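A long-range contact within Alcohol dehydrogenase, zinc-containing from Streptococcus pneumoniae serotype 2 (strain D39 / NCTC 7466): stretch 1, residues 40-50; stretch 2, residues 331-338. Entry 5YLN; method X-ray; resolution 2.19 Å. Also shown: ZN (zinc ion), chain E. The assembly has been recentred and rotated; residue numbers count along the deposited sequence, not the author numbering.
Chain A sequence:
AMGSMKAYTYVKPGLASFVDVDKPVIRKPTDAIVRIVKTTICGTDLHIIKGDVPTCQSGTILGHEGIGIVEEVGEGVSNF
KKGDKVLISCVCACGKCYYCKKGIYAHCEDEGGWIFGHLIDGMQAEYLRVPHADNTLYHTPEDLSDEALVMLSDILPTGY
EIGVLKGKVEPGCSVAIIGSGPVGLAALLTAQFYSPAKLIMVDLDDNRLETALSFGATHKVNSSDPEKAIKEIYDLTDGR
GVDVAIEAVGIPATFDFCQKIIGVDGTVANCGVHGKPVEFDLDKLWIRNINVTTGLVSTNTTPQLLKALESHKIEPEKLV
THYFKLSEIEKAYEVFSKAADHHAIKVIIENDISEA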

# COMPACT_ATOMS: atom_id res chain seq x y z
N THR A 40 16.77 27.16 -0.31
CA THR A 40 15.36 27.47 -0.13
C THR A 40 14.90 27.00 1.27
O THR A 40 15.70 26.51 2.07
N ILE A 41 13.61 27.16 1.55
CA ILE A 41 12.98 26.71 2.79
C ILE A 41 11.94 25.65 2.44
O ILE A 41 11.21 25.78 1.44
N CYS A 42 11.85 24.62 3.27
CA CYS A 42 10.86 23.57 3.16
C CYS A 42 9.84 23.73 4.29
O CYS A 42 10.15 24.29 5.35
N GLY A 43 8.62 23.26 4.06
CA GLY A 43 7.64 23.28 5.14
C GLY A 43 8.14 22.62 6.41
O GLY A 43 7.85 23.08 7.51
N THR A 44 8.92 21.53 6.27
CA THR A 44 9.49 20.85 7.43
C THR A 44 10.35 21.78 8.28
O THR A 44 10.40 21.63 9.50
N ASP A 45 11.02 22.76 7.66
CA ASP A 45 11.81 23.72 8.43
C ASP A 45 10.91 24.54 9.35
O ASP A 45 11.27 24.81 10.50
N LEU A 46 9.75 24.97 8.84
CA LEU A 46 8.78 25.67 9.68
C LEU A 46 8.37 24.80 10.86
O LEU A 46 8.29 25.27 12.00
N HIS A 47 8.11 23.51 10.60
CA HIS A 47 7.75 22.58 11.67
C HIS A 47 8.86 22.45 12.70
O HIS A 47 8.59 22.40 13.91
N ILE A 48 10.13 22.38 12.25
CA ILE A 48 11.24 22.28 13.20
C ILE A 48 11.24 23.48 14.14
O ILE A 48 11.37 23.33 15.36
N ILE A 49 11.11 24.69 13.59
CA ILE A 49 11.17 25.91 14.39
C ILE A 49 10.03 25.95 15.39
O ILE A 49 10.19 26.41 16.53
N LYS A 50 8.85 25.47 14.99
CA LYS A 50 7.70 25.39 15.90
C LYS A 50 7.92 24.41 17.04
O LYS A 50 7.29 24.54 18.09
N LYS A 331 13.78 37.49 6.77
CA LYS A 331 12.67 37.94 5.94
C LYS A 331 12.13 36.80 5.08
O LYS A 331 10.92 36.74 4.83
N ALA A 332 13.01 35.93 4.58
CA ALA A 332 12.57 34.83 3.72
C ALA A 332 11.62 33.90 4.47
O ALA A 332 10.59 33.48 3.94
N TYR A 333 11.97 33.57 5.71
CA TYR A 333 11.08 32.78 6.56
C TYR A 333 9.75 33.48 6.82
O TYR A 333 8.70 32.83 6.84
N GLU A 334 9.78 34.80 7.03
CA GLU A 334 8.54 35.53 7.26
C GLU A 334 7.59 35.39 6.07
O GLU A 334 6.37 35.23 6.26
N VAL A 335 8.12 35.45 4.85
CA VAL A 335 7.28 35.38 3.65
C VAL A 335 6.75 33.97 3.46
O VAL A 335 5.57 33.76 3.17
N PHE A 336 7.63 32.97 3.61
CA PHE A 336 7.25 31.58 3.42
C PHE A 336 6.20 31.13 4.44
O PHE A 336 5.21 30.49 4.08
N SER A 337 6.40 31.45 5.72
CA SER A 337 5.44 31.05 6.75
C SER A 337 4.08 31.74 6.61
O SER A 337 3.12 31.29 7.23
N LYS A 338 3.99 32.81 5.82
CA LYS A 338 2.74 33.50 5.52
C LYS A 338 2.48 33.49 4.02
O LYS A 338 2.00 34.47 3.44

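The contact is built around Ile 41, in the loop just before helix 43-50, whose CA-to-CB bond points toward helix 331-337. With chi1 m and chi2 t, its side chain fits between the two aromatic residues of that helix, Tyr 333 and Phe 336. Ile 41 CD1 sits 3.9 Å from the centroid of the Tyr 333 ring, close to the ring normal, and so makes a CH-pi contact over the face, while Ile 41 CG2 lies 3.6 Å from Tyr 333 CE2 and also 3.6 Å from Phe 336 CD2. The delta carbon reaches as far as the helix backbone: Ile 41 CD1 is 3.6 Å from Ala 332 O and 4.0 Å from Ala 332 CB, where the small alanine side chain points toward the loop.

Phe 336, with chi1 t, points toward stretch 1 and lays its ring against the chain as it enters the helix. Ile 41 O lies over one face, 3.6 Å from Phe 336 CZ, whereas Gly 43 N approaches the ring edge, 3.7 Å from Phe 336 CE2. Tyr 333 leaves its helix sideways, with chi1 between wells at -93°, but the end of its side chain comes nearer to stretch 1.

Leu 46, one turn into helix 43-50, likewise starts sideways and brings its end inward in the m, t rotamer. Between them its methyls touch both rings: Leu 46 CD2 is 3.7 Å from Tyr 333 CD2, and Leu 46 CD1 is 3.6 Å from Phe 336 CD2. Further along, Ile 49, also m, t, points toward the partner helix and places CD1 3.4 Å from Tyr 333 CE2. The helices cross at -104°, with their axes no closer than 10.8 Å, a separation that leaves room for side chains between them.

Polarity increases toward the margins, yet no hydrogen bond joins the two stretches. The closest approach of Tyr 333 OH to Asp 45 is to its CB, 3.5 Å away; the hydroxyl finds its hydrogen-bonding partner elsewhere in the structure. Asp 45 OD2 accepts from Cys 42 N at 3.0 Å in a nearly linear bond, and is also bonded elsewhere in the structure. Cys 42 (chi1 t) points away from the contact; its SG caps the helix by accepting from Thr 44 N at 3.4 Å and binds the zinc ion, with Cys 42 SG 2.5 Å from ZN. At the exposed margin, Ser 337 packs its CB 4.2 Å from Leu 46 CD1, while its OG, in the p rotamer, donates to Tyr 333 O at 3.2 Å.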

# COMPACT_ATOMS: atom_id res chain seq x y z
CB THR A 40 14.55 26.84 -1.28
OG1 THR A 40 13.17 27.22 -1.22
CG2 THR A 40 14.62 25.34 -1.23
CB ILE A 41 12.30 27.87 3.55
CG1 ILE A 41 13.18 29.12 3.62
CG2 ILE A 41 11.91 27.44 4.95
CD1 ILE A 41 12.42 30.35 4.01
CB CYS A 42 11.53 22.20 3.25
SG CYS A 42 10.37 20.84 3.30
CB THR A 44 10.30 19.62 6.98
OG1 THR A 44 9.45 18.66 6.33
CG2 THR A 44 11.00 18.95 8.15
CB ASP A 45 12.60 24.64 7.48
CG ASP A 45 13.60 23.87 6.60
OD1 ASP A 45 14.15 22.83 7.03
OD2 ASP A 45 13.85 24.33 5.46
CB LEU A 46 7.56 26.05 8.86
CG LEU A 46 7.88 26.92 7.64
CD1 LEU A 46 6.62 27.35 6.94
CD2 LEU A 46 8.71 28.11 8.11
CB HIS A 47 7.42 21.20 11.08
CG HIS A 47 6.12 21.15 10.35
ND1 HIS A 47 4.90 21.32 10.98
CD2 HIS A 47 5.83 20.92 9.04
CE1 HIS A 47 3.93 21.22 10.10
NE2 HIS A 47 4.46 20.97 8.91
CB ILE A 48 12.58 22.16 12.46
CG1 ILE A 48 12.74 20.81 11.77
CG2 ILE A 48 13.75 22.40 13.44
CD1 ILE A 48 13.79 20.82 10.71
CB ILE A 49 11.16 27.15 13.48
CG1 ILE A 49 12.47 27.22 12.69
CG2 ILE A 49 10.92 28.43 14.29
CD1 ILE A 49 12.45 28.25 11.58
CB LYS A 50 6.45 25.00 15.12
CG LYS A 50 5.65 26.17 14.56
CD LYS A 50 4.52 25.70 13.65
CE LYS A 50 3.60 24.73 14.37
NZ LYS A 50 3.16 25.26 15.71
CB LYS A 331 13.10 39.09 5.03
CG LYS A 331 13.27 40.43 5.70
CD LYS A 331 13.98 41.35 4.73
CE LYS A 331 14.30 42.71 5.35
NZ LYS A 331 13.16 43.64 5.21
CB ALA A 332 13.77 34.05 3.18
CB TYR A 333 11.78 32.47 7.88
CG TYR A 333 12.50 31.16 7.84
CD1 TYR A 333 13.81 31.08 7.36
CD2 TYR A 333 11.89 30.00 8.29
CE1 TYR A 333 14.48 29.87 7.32
CE2 TYR A 333 12.55 28.78 8.25
CZ TYR A 333 13.85 28.72 7.77
OH TYR A 333 14.52 27.53 7.74
CB GLU A 334 8.84 37.01 7.52
CG GLU A 334 7.59 37.87 7.55
CD GLU A 334 6.68 37.57 8.74
OE1 GLU A 334 7.17 37.05 9.77
OE2 GLU A 334 5.47 37.87 8.64
CB VAL A 335 8.08 35.85 2.42
CG1 VAL A 335 7.40 35.39 1.14
CG2 VAL A 335 8.29 37.39 2.44
CB PHE A 336 8.49 30.69 3.50
CG PHE A 336 8.25 29.27 3.11
CD1 PHE A 336 7.81 28.95 1.83
CD2 PHE A 336 8.48 28.25 4.01
CE1 PHE A 336 7.59 27.63 1.46
CE2 PHE A 336 8.29 26.91 3.64
CZ PHE A 336 7.84 26.61 2.37
CB SER A 337 6.00 31.34 8.15
OG SER A 337 5.96 32.72 8.44
CB LYS A 338 2.78 34.94 6.04
CG LYS A 338 3.05 35.06 7.52
CD LYS A 338 1.74 35.18 8.29
CE LYS A 338 1.80 36.33 9.30
NZ LYS A 338 2.88 36.08 10.30
ZN ZN E . 12.07 19.05 2.78